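Local coordinates for putative uncharacterized protein (Acidianus two-tailed virus, PDB 3FAJ), which serves as a structural protein of the virus particle and probably binds DNA, at residues G29-G34 with E60-R65; K37-F42 with P113-A118; L54-E59 with E73-I78; E69-A74 with V129-R134; K119-L122 with A126-V129. All coordinates share one frame; numbering follows the deposited sequence. Where two conformers were deposited one is given.

Interaction 1: G29-G34 with E60-R65; sequences GDYAGG and EANARR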
# COMPACT_ATOMS: atom_id res chain seq x y z
N GLY A 29 -5.35 -6.32 13.95
CA GLY A 29 -4.35 -5.27 14.09
C GLY A 29 -3.21 -5.41 13.10
O GLY A 29 -2.23 -4.66 13.17
N ASP A 30 -3.34 -6.35 12.16
CA ASP A 30 -2.27 -6.57 11.18
C ASP A 30 -2.48 -5.66 9.98
O ASP A 30 -2.88 -6.10 8.90
CB ASP A 30 -2.19 -8.05 10.77
CG ASP A 30 -0.93 -8.37 9.95
OD1 ASP A 30 -0.14 -7.45 9.68
OD2 ASP A 30 -0.75 -9.56 9.60
N TYR A 31 -2.20 -4.37 10.18
CA TYR A 31 -2.45 -3.36 9.15
C TYR A 31 -1.50 -3.52 7.98
O TYR A 31 -1.88 -3.26 6.84
CB TYR A 31 -2.39 -1.94 9.75
CG TYR A 31 -3.25 -1.81 10.98
CD1 TYR A 31 -4.59 -2.22 10.97
CD2 TYR A 31 -2.71 -1.31 12.17
CE1 TYR A 31 -5.39 -2.13 12.13
CE2 TYR A 31 -3.51 -1.22 13.32
CZ TYR A 31 -4.84 -1.62 13.28
OH TYR A 31 -5.61 -1.53 14.43
N ALA A 32 -0.25 -3.93 8.27
CA ALA A 32 0.70 -4.24 7.22
C ALA A 32 0.14 -5.32 6.27
O ALA A 32 0.16 -5.15 5.04
CB ALA A 32 2.06 -4.67 7.84
N GLY A 33 -0.36 -6.41 6.85
CA GLY A 33 -0.98 -7.49 6.05
C GLY A 33 -2.17 -6.99 5.25
O GLY A 33 -2.36 -7.38 4.07
N GLY A 34 -2.98 -6.13 5.88
CA GLY A 34 -4.17 -5.56 5.22
C GLY A 34 -3.74 -4.69 4.04
O GLY A 34 -4.36 -4.72 2.98
N GLU A 60 -2.82 3.07 6.67
CA GLU A 60 -1.81 4.00 7.20
C GLU A 60 -2.33 4.72 8.45
O GLU A 60 -1.61 4.85 9.45
CB GLU A 60 -1.46 5.02 6.10
CG GLU A 60 -0.38 5.99 6.46
CD GLU A 60 -0.07 6.92 5.31
OE1 GLU A 60 -0.74 6.80 4.25
OE2 GLU A 60 0.81 7.78 5.51
N ALA A 61 -3.53 5.19 8.53
CA ALA A 61 -4.08 5.82 9.72
C ALA A 61 -4.19 4.82 10.86
O ALA A 61 -3.92 5.16 12.01
CB ALA A 61 -5.45 6.44 9.43
N ASN A 62 -4.61 3.59 10.55
CA ASN A 62 -4.71 2.54 11.57
C ASN A 62 -3.32 2.30 12.20
O ASN A 62 -3.19 2.22 13.44
CB ASN A 62 -5.17 1.22 10.95
CG ASN A 62 -6.64 1.20 10.58
OD1 ASN A 62 -7.47 1.91 11.17
ND2 ASN A 62 -6.99 0.35 9.62
N ALA A 63 -2.31 2.19 11.34
CA ALA A 63 -0.91 2.02 11.76
C ALA A 63 -0.45 3.18 12.64
O ALA A 63 0.13 2.96 13.69
CB ALA A 63 0.02 1.84 10.52
N ARG A 64 -0.74 4.42 12.23
CA ARG A 64 -0.40 5.60 13.01
C ARG A 64 -1.03 5.52 14.42
O ARG A 64 -0.35 5.70 15.43
CB ARG A 64 -0.85 6.85 12.26
CG ARG A 64 -0.31 8.16 12.82
CD ARG A 64 -0.77 9.35 11.99
NE ARG A 64 -2.23 9.39 11.82
CZ ARG A 64 -3.09 9.78 12.76
NH1 ARG A 64 -2.67 10.17 13.96
NH2 ARG A 64 -4.39 9.79 12.49
N ARG A 65 -2.32 5.22 14.47
CA ARG A 65 -3.05 5.16 15.74
C ARG A 65 -2.47 4.11 16.68
O ARG A 65 -2.43 4.32 17.89
CB ARG A 65 -4.53 4.91 15.48
CG ARG A 65 -5.27 6.14 14.93
CD ARG A 65 -6.77 5.94 14.88
NE ARG A 65 -7.20 5.06 13.79
CZ ARG A 65 -7.55 5.48 12.58
NH1 ARG A 65 -7.53 6.78 12.28
NH2 ARG A 65 -7.93 4.60 11.67
O HOH W 1 -5.20 1.39 15.15
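Tyr31, in the first turn of helix 31-43, lays its ring against Asn62 and Ala63 of helix 51-66, so the contact joins a capped helix N-terminus to the flank of a second helix. Along the first segment, Gly29 has a positive phi of 83°, a backbone shape that suits glycine, and its carbonyl oxygen comes over one face of the Tyr31 ring. Asp30 follows as the N-cap, at the centre of an inverse gamma turn. Its carboxylate takes the amide of Gly33 (Gly33 N to Asp30 OD1 3.0 Å) from above the carboxylate plane; a short acidic side chain suits this place because the first amides of a helix have no carbonyl of a preceding turn to bond. Tyr31 then carries the contact. With CG set beside its backbone N (chi1 -51°), the ring swings toward the second helix and receives the CB of Asn62 almost squarely on the face opposite Gly29 O. This CH-pi contact measures 3.4 Å from Asn62 CB to the ring centroid, 7° off the normal. The rim reaches the backbone, with Tyr31 CE2 3.5 Å from Asn62 O. Beyond Tyr31, Ala32 turns its methyl away from this helix and touches Thr127 and Asn131 of helix 125-132, while Gly33 has no side chain to hinder the capping carboxylate. Across the contact, the Asn62 amide oxygen is engaged within its own helix: Arg65 NH2 donates to Asn62 OD1 at 2.8 Å. The phenol end of tyrosine adds a polar link, one water lying 3.0 Å from Tyr31 OH and donating to Asn62 O at 2.8 Å.

Interaction 2: K37-F42 with P113-A118; sequences KILDMF and PEYQQA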
# COMPACT_ATOMS: atom_id res chain seq x y z
N LYS A 37 -2.75 -6.94 1.14
CA LYS A 37 -3.94 -7.44 0.44
C LYS A 37 -4.45 -6.40 -0.55
O LYS A 37 -4.78 -6.75 -1.69
CB LYS A 37 -5.02 -7.85 1.44
CG LYS A 37 -4.70 -9.17 2.11
CD LYS A 37 -5.68 -9.44 3.21
CE LYS A 37 -5.23 -10.66 3.98
NZ LYS A 37 -5.92 -10.71 5.27
N ILE A 38 -4.51 -5.14 -0.13
CA ILE A 38 -4.93 -4.03 -1.00
C ILE A 38 -3.96 -3.92 -2.18
O ILE A 38 -4.38 -3.80 -3.34
CB ILE A 38 -5.03 -2.68 -0.23
CG1 ILE A 38 -6.19 -2.71 0.78
CG2 ILE A 38 -5.17 -1.47 -1.21
CD1 ILE A 38 -6.05 -1.68 1.93
N LEU A 39 -2.67 -4.00 -1.88
CA LEU A 39 -1.64 -3.91 -2.95
C LEU A 39 -1.79 -5.05 -3.98
O LEU A 39 -1.64 -4.82 -5.20
CB LEU A 39 -0.24 -3.86 -2.37
CG LEU A 39 0.03 -2.58 -1.56
CD1 LEU A 39 1.40 -2.72 -0.90
CD2 LEU A 39 -0.05 -1.32 -2.46
N ASP A 40 -2.06 -6.26 -3.52
CA ASP A 40 -2.30 -7.38 -4.44
C ASP A 40 -3.51 -7.13 -5.35
O ASP A 40 -3.49 -7.46 -6.55
CB ASP A 40 -2.47 -8.69 -3.65
CG ASP A 40 -1.16 -9.21 -3.07
OD1 ASP A 40 -0.07 -8.75 -3.47
OD2 ASP A 40 -1.25 -10.10 -2.19
N MET A 41 -4.57 -6.56 -4.79
CA MET A 41 -5.78 -6.21 -5.58
C MET A 41 -5.47 -5.10 -6.59
O MET A 41 -5.95 -5.12 -7.74
CB MET A 41 -6.90 -5.78 -4.65
CG MET A 41 -7.39 -6.90 -3.76
SD MET A 41 -8.78 -6.32 -2.77
CE MET A 41 -8.15 -5.03 -1.80
N PHE A 42 -4.67 -4.13 -6.16
CA PHE A 42 -4.20 -3.05 -7.03
C PHE A 42 -3.47 -3.64 -8.25
O PHE A 42 -3.76 -3.29 -9.40
CB PHE A 42 -3.28 -2.11 -6.23
CG PHE A 42 -2.38 -1.25 -7.08
CD1 PHE A 42 -2.91 -0.19 -7.83
CD2 PHE A 42 -1.00 -1.51 -7.12
CE1 PHE A 42 -2.06 0.62 -8.63
CE2 PHE A 42 -0.16 -0.69 -7.90
CZ PHE A 42 -0.69 0.36 -8.65
N PRO A 113 11.81 -0.25 -7.87
CA PRO A 113 12.42 -0.99 -6.76
C PRO A 113 11.99 -0.51 -5.36
O PRO A 113 11.89 -1.32 -4.45
CB PRO A 113 13.94 -0.79 -6.98
CG PRO A 113 14.05 -0.47 -8.44
CD PRO A 113 12.83 0.37 -8.73
N GLU A 114 11.70 0.78 -5.20
CA GLU A 114 11.25 1.29 -3.91
C GLU A 114 9.88 0.71 -3.56
O GLU A 114 9.61 0.37 -2.41
CB GLU A 114 11.22 2.83 -3.86
CG GLU A 114 10.95 3.33 -2.44
CD GLU A 114 10.80 4.82 -2.31
OE1 GLU A 114 11.27 5.55 -3.20
OE2 GLU A 114 10.21 5.26 -1.30
N TYR A 115 9.02 0.54 -4.56
CA TYR A 115 7.72 -0.07 -4.31
C TYR A 115 7.90 -1.53 -3.90
O TYR A 115 7.29 -2.01 -2.95
CB TYR A 115 6.84 0.00 -5.57
CG TYR A 115 5.55 -0.81 -5.46
CD1 TYR A 115 4.40 -0.25 -4.92
CD2 TYR A 115 5.50 -2.14 -5.88
CE1 TYR A 115 3.23 -0.98 -4.84
CE2 TYR A 115 4.32 -2.90 -5.80
CZ TYR A 115 3.19 -2.30 -5.26
OH TYR A 115 2.00 -3.00 -5.17
N GLN A 116 8.73 -2.24 -4.66
CA GLN A 116 8.97 -3.66 -4.34
C GLN A 116 9.49 -3.80 -2.90
O GLN A 116 9.05 -4.70 -2.17
CB GLN A 116 9.98 -4.27 -5.30
CG GLN A 116 9.50 -4.30 -6.76
CD GLN A 116 10.62 -4.59 -7.77
OE1 GLN A 116 11.83 -4.63 -7.43
NE2 GLN A 116 10.24 -4.76 -9.03
N GLN A 117 10.42 -2.93 -2.52
CA GLN A 117 11.00 -2.99 -1.16
C GLN A 117 9.93 -2.73 -0.11
O GLN A 117 9.88 -3.43 0.91
CB GLN A 117 12.10 -1.95 -1.00
CG GLN A 117 13.39 -2.22 -1.67
CD GLN A 117 14.35 -1.09 -1.39
OE1 GLN A 117 13.93 -0.02 -0.92
NE2 GLN A 117 15.63 -1.31 -1.64
N ALA A 118 9.10 -1.71 -0.35
CA ALA A 118 8.09 -1.32 0.63
C ALA A 118 7.05 -2.43 0.79
O ALA A 118 6.68 -2.80 1.91
CB ALA A 118 7.41 0.01 0.22
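This is buried helix-to-helix packing in the interior of a mainly helical bundle, where Tyr115 of helix 113-123 reaches across to Leu39 and Phe42 of helix 31-43. The backbones stay well apart: the nearest CA atoms, those of Leu39 and Tyr115, are 10.2 Å from each other. A long aromatic side chain is therefore the apt residue to span the distance. A chi1 of 171° sets the Tyr115 ring opposite its own backbone nitrogen and points the phenol end at the other helix, while Leu39 extends to meet it from the opposite direction. The leucine methyl CD2 lies at the edge of the tyrosine ring, 4.1 Å from Tyr115 CE1. Phe42 runs past Tyr115 in the opposite sense, and the phenol oxygen comes to the phenylalanine ring at its edge, close to its plane. Ile78 of helix 69-86 touches both Leu39 and Tyr115, and Val109 touches both aromatic residues, so the tyrosine stem sits among apolar groups. Its hydroxyl nevertheless has a polar partner in this apolar setting, a hydrogen bond with Glu43 OE2 on helix 31-43. Around that same oxygen the hydrocarbon packs closely: Tyr115 OH is 3.7 Å from Leu39 CB and 3.9 Å from Phe42 CD2.

Interaction 3: L54-E59 with E73-I78; sequences LKLAGE and EAIHAI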
# COMPACT_ATOMS: atom_id res chain seq x y z
N LEU A 54 -7.15 5.70 -1.16
CA LEU A 54 -8.02 5.97 -0.00
C LEU A 54 -7.96 4.78 0.96
O LEU A 54 -7.87 4.97 2.18
CB LEU A 54 -9.45 6.22 -0.47
CG LEU A 54 -9.67 7.51 -1.27
CD1 LEU A 54 -11.04 7.48 -1.96
CD2 LEU A 54 -9.54 8.74 -0.36
N LYS A 55 -8.01 3.57 0.41
CA LYS A 55 -7.94 2.35 1.21
C LYS A 55 -6.57 2.20 1.88
O LYS A 55 -6.51 1.84 3.08
CB LYS A 55 -8.26 1.11 0.38
CG LYS A 55 -9.72 0.99 -0.01
CD LYS A 55 -9.98 -0.31 -0.72
CE LYS A 55 -11.48 -0.61 -0.74
NZ LYS A 55 -11.78 -1.91 -1.43
N LEU A 56 -5.48 2.44 1.14
CA LEU A 56 -4.13 2.40 1.74
C LEU A 56 -4.01 3.45 2.83
O LEU A 56 -3.44 3.18 3.88
CB LEU A 56 -3.04 2.64 0.69
CG LEU A 56 -2.84 1.48 -0.28
CD1 LEU A 56 -1.90 1.91 -1.43
CD2 LEU A 56 -2.29 0.19 0.46
N ALA A 57 -4.56 4.64 2.59
CA ALA A 57 -4.51 5.72 3.58
C ALA A 57 -5.20 5.29 4.89
O ALA A 57 -4.74 5.64 5.99
CB ALA A 57 -5.16 6.99 3.02
N GLY A 58 -6.29 4.52 4.76
CA GLY A 58 -7.02 3.98 5.92
C GLY A 58 -6.12 3.07 6.76
O GLY A 58 -6.12 3.15 7.99
N GLU A 59 -5.35 2.19 6.01
CA GLU A 59 -4.41 1.34 6.78
C GLU A 59 -3.32 2.21 7.40
O GLU A 59 -2.88 1.97 8.54
CB GLU A 59 -3.79 0.26 5.90
CG GLU A 59 -4.77 -0.80 5.36
CD GLU A 59 -5.54 -1.55 6.43
OE1 GLU A 59 -4.96 -1.90 7.48
OE2 GLU A 59 -6.76 -1.76 6.23
N GLU A 73 4.91 4.54 7.60
CA GLU A 73 5.80 5.19 6.63
C GLU A 73 5.91 4.42 5.32
O GLU A 73 5.93 5.03 4.24
CB GLU A 73 7.17 5.43 7.26
CG GLU A 73 7.10 6.48 8.40
CD GLU A 73 8.38 6.61 9.19
OE1 GLU A 73 9.23 5.69 9.16
OE2 GLU A 73 8.54 7.66 9.86
N ALA A 74 5.93 3.08 5.40
CA ALA A 74 6.00 2.29 4.17
C ALA A 74 4.75 2.49 3.31
O ALA A 74 4.86 2.67 2.08
CB ALA A 74 6.26 0.78 4.47
N ILE A 75 3.58 2.48 3.96
CA ILE A 75 2.31 2.70 3.23
C ILE A 75 2.31 4.12 2.64
O ILE A 75 1.96 4.30 1.48
CB ILE A 75 1.07 2.45 4.11
CG1 ILE A 75 1.05 0.99 4.61
CG2 ILE A 75 -0.20 2.81 3.31
CD1 ILE A 75 0.08 0.78 5.80
N HIS A 76 2.78 5.10 3.42
CA HIS A 76 2.83 6.47 2.93
C HIS A 76 3.67 6.56 1.65
O HIS A 76 3.28 7.24 0.68
CB HIS A 76 3.38 7.39 4.02
CG HIS A 76 3.24 8.85 3.72
ND1 HIS A 76 4.23 9.58 3.08
CD2 HIS A 76 2.23 9.71 3.97
CE1 HIS A 76 3.83 10.83 2.96
NE2 HIS A 76 2.62 10.95 3.49
N ALA A 77 4.82 5.88 1.63
CA ALA A 77 5.72 5.91 0.46
C ALA A 77 5.01 5.34 -0.77
O ALA A 77 5.11 5.91 -1.86
CB ALA A 77 7.05 5.15 0.74
N ILE A 78 4.29 4.24 -0.58
CA ILE A 78 3.56 3.59 -1.68
C ILE A 78 2.43 4.49 -2.20
O ILE A 78 2.26 4.64 -3.41
CB ILE A 78 3.05 2.20 -1.29
CG1 ILE A 78 4.26 1.26 -1.09
CG2 ILE A 78 2.10 1.64 -2.37
CD1 ILE A 78 3.89 -0.07 -0.36
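An antiparallel helical hairpin contains this contact: helix 51-66 turns back through a very short connection into helix 69-86, and Leu56 and Glu59 of the first pack on Ile75 and Ile78 of the second. The two segments run at 164° to each other, with axes 9.3 Å apart at closest approach. Ile75 is the central side chain, and its beta-branch lets it touch two turns of the partner at once. The CG2 methyl stands anti to the backbone N and presses on the Leu56 backbone, 3.3 Å from Leu56 O, with Leu56 CB a little farther off at 3.9 Å. The other branch goes its own way, CG1 lying beside the backbone N (chi1 -60°) and carrying Ile75 CD1 to within 3.9 Å of Glu59 CB. Glutamate is accommodated here because only its aliphatic base is needed; the chain bends at chi2 and its carboxylate leads off from helix 69-86. One turn along, Leu56 CD1 meets Ile78 CG2 at 4.1 Å, the two side chains crossing nearly at right angles. Branched aliphatic residues suit this seam, where shape and hydrophobicity do the joining. Other helices close round it: helix 31-43 touches Leu56 and Glu59 through Ile38 and Ile78 through Leu39, while helix 113-123 covers Ile78 with Tyr115 and Ala118, placing the hairpin against the middle of the bundle.

Interaction 4: E69-A74 with V129-R134; sequences ERTKEA and VRNIER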
# COMPACT_ATOMS: atom_id res chain seq x y z
N GLU A 69 4.96 2.66 13.46
CA GLU A 69 5.48 3.84 12.76
C GLU A 69 6.08 3.48 11.41
O GLU A 69 5.88 4.19 10.43
CB GLU A 69 6.53 4.56 13.63
CG GLU A 69 7.04 5.87 13.03
CD GLU A 69 7.98 6.65 13.93
OE1 GLU A 69 8.11 6.31 15.14
OE2 GLU A 69 8.55 7.64 13.43
N ARG A 70 6.84 2.38 11.35
CA ARG A 70 7.52 1.98 10.11
C ARG A 70 6.50 1.53 9.06
O ARG A 70 6.66 1.81 7.85
CB ARG A 70 8.56 0.90 10.38
CG ARG A 70 9.67 1.34 11.33
CD ARG A 70 10.78 0.29 11.36
NE ARG A 70 11.88 0.63 12.26
CZ ARG A 70 12.83 1.53 12.00
NH1 ARG A 70 12.79 2.22 10.86
NH2 ARG A 70 13.81 1.75 12.87
N THR A 71 5.46 0.84 9.53
CA THR A 71 4.35 0.41 8.67
C THR A 71 3.63 1.62 8.07
O THR A 71 3.36 1.67 6.85
CB THR A 71 3.36 -0.49 9.48
OG1 THR A 71 4.00 -1.73 9.79
CG2 THR A 71 2.07 -0.75 8.67
N LYS A 72 3.34 2.60 8.92
CA LYS A 72 2.74 3.87 8.47
C LYS A 72 3.60 4.46 7.36
O LYS A 72 3.08 4.84 6.30
CB LYS A 72 2.63 4.83 9.65
CG LYS A 72 2.21 6.27 9.30
CD LYS A 72 2.45 7.20 10.48
CE LYS A 72 3.95 7.61 10.64
NZ LYS A 72 4.11 8.54 11.81
N GLU A 73 4.91 4.54 7.60
CA GLU A 73 5.80 5.19 6.63
C GLU A 73 5.91 4.42 5.32
O GLU A 73 5.93 5.03 4.24
CB GLU A 73 7.17 5.43 7.26
CG GLU A 73 7.10 6.48 8.40
CD GLU A 73 8.38 6.61 9.19
OE1 GLU A 73 9.23 5.69 9.16
OE2 GLU A 73 8.54 7.66 9.86
N ALA A 74 5.93 3.08 5.40
CA ALA A 74 6.00 2.29 4.17
C ALA A 74 4.75 2.49 3.31
O ALA A 74 4.86 2.67 2.08
CB ALA A 74 6.26 0.78 4.47
N VAL A 129 4.21 -9.40 12.58
CA VAL A 129 4.26 -9.73 14.01
C VAL A 129 4.29 -8.46 14.84
O VAL A 129 3.56 -8.35 15.83
CB VAL A 129 5.49 -10.60 14.31
CG1 VAL A 129 5.72 -10.76 15.84
CG2 VAL A 129 5.35 -11.94 13.63
N ARG A 130 5.12 -7.51 14.44
CA ARG A 130 5.23 -6.24 15.15
C ARG A 130 3.89 -5.53 15.22
O ARG A 130 3.56 -4.90 16.22
CB ARG A 130 6.27 -5.34 14.47
CG ARG A 130 6.69 -4.14 15.31
CD ARG A 130 7.99 -3.54 14.80
NE ARG A 130 7.86 -3.04 13.43
CZ ARG A 130 8.47 -3.58 12.38
NH1 ARG A 130 9.27 -4.63 12.54
NH2 ARG A 130 8.30 -3.06 11.17
N ASN A 131 3.11 -5.64 14.14
CA ASN A 131 1.80 -5.01 14.08
C ASN A 131 0.78 -5.72 14.97
O ASN A 131 -0.03 -5.09 15.64
CB ASN A 131 1.29 -4.96 12.64
CG ASN A 131 1.94 -3.85 11.84
OD1 ASN A 131 2.57 -2.95 12.39
ND2 ASN A 131 1.78 -3.90 10.52
N ILE A 132 0.82 -7.05 14.96
CA ILE A 132 -0.10 -7.86 15.76
C ILE A 132 0.22 -7.67 17.25
O ILE A 132 -0.70 -7.48 18.07
CB ILE A 132 -0.07 -9.35 15.35
CG1 ILE A 132 -0.60 -9.49 13.91
CG2 ILE A 132 -0.89 -10.23 16.33
CD1 ILE A 132 -0.23 -10.77 13.20
N GLU A 133 1.51 -7.65 17.60
CA GLU A 133 1.94 -7.48 19.00
C GLU A 133 1.55 -6.10 19.55
O GLU A 133 1.62 -5.87 20.75
CB GLU A 133 3.45 -7.65 19.13
CG GLU A 133 3.95 -9.07 18.96
CD GLU A 133 5.47 -9.18 19.10
OE1 GLU A 133 6.16 -8.20 18.73
OE2 GLU A 133 5.97 -10.23 19.56
N ARG A 134 1.16 -5.20 18.65
CA ARG A 134 0.73 -3.85 19.02
C ARG A 134 -0.77 -3.64 18.86
O ARG A 134 -1.31 -2.59 19.24
CB ARG A 134 1.48 -2.80 18.20
CG ARG A 134 2.97 -2.77 18.45
CD ARG A 134 3.60 -1.62 17.70
NE ARG A 134 3.18 -0.34 18.27
CZ ARG A 134 3.85 0.31 19.22
NH1 ARG A 134 4.99 -0.18 19.70
NH2 ARG A 134 3.39 1.46 19.69
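Thr71 and Arg70, near the start of helix 69-86, face Asn131 and Arg130 of helix 125-132, the last one modelled, pairing a buried polar contact with a more open arginine pair. Thr71 and Asn131 approach from opposite directions, and the threonine hydroxyl stands before the end of the amide, Thr71 OG1 lying 3.2 Å from both Asn131 OD1 and Asn131 ND2, whose assignment as modelled is doubtful. Two short polar side chains meeting head-on fit the 8.1 Å between the CA atoms of Thr71 and Asn131, and give each other a polar neighbour in a buried place. The second part is packing of a guanidinium on an aliphatic stem. Arg130 bends at chi3 (62°), which brings one face of its guanidinium to Arg70 CD, while Arg130 NH2 lies 4.0 Å from Arg70 CB. Thus the charged group of one arginine rests on the aliphatic stem of the other. The extended Arg70 chain carries its own charge past, Arg70 NE remaining 5.3 Å from Arg130 NH2, and the two guanidinium planes are 86° apart. Helix 113-123 lies alongside, its Phe121 touching both arginines and its Leu122 touching Thr71, while Ala32 of helix 31-43 packs on both Thr71 and Asn131.

Interaction 5: K119-L122 with A126-V129; sequences KAFL and ATQV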
# COMPACT_ATOMS: atom_id res chain seq x y z
N LYS A 119 6.63 -3.03 -0.33
CA LYS A 119 5.65 -4.11 -0.28
C LYS A 119 6.23 -5.33 0.46
O LYS A 119 5.56 -5.92 1.30
CB LYS A 119 5.16 -4.46 -1.69
CG LYS A 119 4.09 -5.55 -1.70
CD LYS A 119 3.56 -5.76 -3.11
CE LYS A 119 2.40 -6.74 -3.09
NZ LYS A 119 2.81 -8.16 -3.02
N ALA A 120 7.48 -5.68 0.16
CA ALA A 120 8.14 -6.80 0.85
C ALA A 120 8.25 -6.53 2.35
O ALA A 120 8.12 -7.45 3.16
CB ALA A 120 9.50 -7.02 0.28
N PHE A 121 8.53 -5.29 2.70
CA PHE A 121 8.66 -4.90 4.11
C PHE A 121 7.32 -5.10 4.81
O PHE A 121 7.26 -5.66 5.91
CB PHE A 121 9.12 -3.45 4.22
CG PHE A 121 9.19 -2.94 5.63
CD1 PHE A 121 10.21 -3.37 6.48
CD2 PHE A 121 8.26 -2.02 6.10
CE1 PHE A 121 10.29 -2.90 7.80
CE2 PHE A 121 8.32 -1.55 7.42
CZ PHE A 121 9.35 -1.98 8.25
N LEU A 122 6.25 -4.68 4.18
CA LEU A 122 4.93 -4.81 4.77
C LEU A 122 4.51 -6.27 4.87
O LEU A 122 3.85 -6.66 5.84
CB LEU A 122 3.91 -4.02 3.96
CG LEU A 122 4.09 -2.49 4.07
CD1 LEU A 122 3.27 -1.87 2.99
CD2 LEU A 122 3.66 -1.91 5.44
N ALA A 126 8.43 -10.13 10.29
CA ALA A 126 8.83 -9.22 11.36
C ALA A 126 7.87 -8.05 11.49
O ALA A 126 7.48 -7.67 12.60
CB ALA A 126 10.26 -8.71 11.12
N THR A 127 7.51 -7.46 10.36
CA THR A 127 6.60 -6.32 10.35
C THR A 127 5.20 -6.75 10.80
O THR A 127 4.59 -6.09 11.64
CB THR A 127 6.56 -5.67 8.97
OG1 THR A 127 7.89 -5.21 8.66
CG2 THR A 127 5.59 -4.48 8.94
N GLN A 128 4.70 -7.85 10.24
CA GLN A 128 3.34 -8.30 10.60
C GLN A 128 3.22 -8.66 12.07
O GLN A 128 2.26 -8.29 12.75
CB GLN A 128 2.86 -9.40 9.67
CG GLN A 128 2.83 -8.87 8.22
CD GLN A 128 2.02 -9.72 7.29
OE1 GLN A 128 1.33 -10.63 7.72
NE2 GLN A 128 2.06 -9.39 6.00
N VAL A 129 4.21 -9.40 12.58
CA VAL A 129 4.26 -9.73 14.01
C VAL A 129 4.29 -8.46 14.84
O VAL A 129 3.56 -8.35 15.83
CB VAL A 129 5.49 -10.60 14.31
CG1 VAL A 129 5.72 -10.76 15.84
CG2 VAL A 129 5.35 -11.94 13.63
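Thr127 and Gln128, in helix 125-132, reach back to the last turn of helix 113-123 and donate hydrogen bonds to the carbonyl oxygens of Phe121 and Leu122. Near the end of a helix, carbonyls run out of amides from a following turn, and side-chain donors from the next helix can serve instead. Thr127 OG1 donates to Phe121 O at 2.9 Å, approaching from above the plane of the carbonyl, 37° out of it. Its place follows from the side-chain torsion: OG1 lies beside the backbone N (chi1 -61°), while the CG2 branch stands anti to that nitrogen. Phe121 O has a second partner in Ser124 OG, and Ser124 OG is also hydrogen-bonded to Thr127 OG1, so the two hydroxyls and the carbonyl form a compact cluster; Arg130 NH2 adds a weak bond to the same threonine oxygen. The neighbouring carbonyl is met by an amide. Gln128 NE2 donates to Leu122 O at 3.3 Å with a fairly straight N-H...O angle of 158°, and that oxygen lies in the plane of the Gln128 amide. Glutamine, extended beyond CG, has the length to do this, whereas threonine suits the closer partner. The Phe121 ring completes the contact: Thr127 OG1 sits over one face, toward the rim, 3.4 Å from Phe121 CE1, with the two side chains crossing at about a right angle. Side-chain donors of the second helix thus meet carbonyls at the C-terminal end of the first, as fits a helix-turn-helix corner in which helix 125-132 follows helix 113-123 after a very short turn.

Interactions 2 and 3 form the apolar interior, meeting where Ile78 touches Leu39 and Ala118; the other three lie toward the end of the bundle near the two modelled ends of the chain and are only partly buried. Helix 31-43 serves interactions 1 and 2, helix 51-66 serves 1 and 3, helix 69-86 serves 3 and 4, helix 113-123 serves 2 and 5, and helix 125-132 serves 4 and 5. Chemistry follows position: aliphatic and aromatic packing inside, then a water bridge, an arginine laid over the side chain of another and side-chain-to-carbonyl bonds farther out. Interactions 4 and 5 adjoin through Thr71 and Thr127, and the salt bridge Asp40 to Lys119 ties interaction 2 to interaction 5.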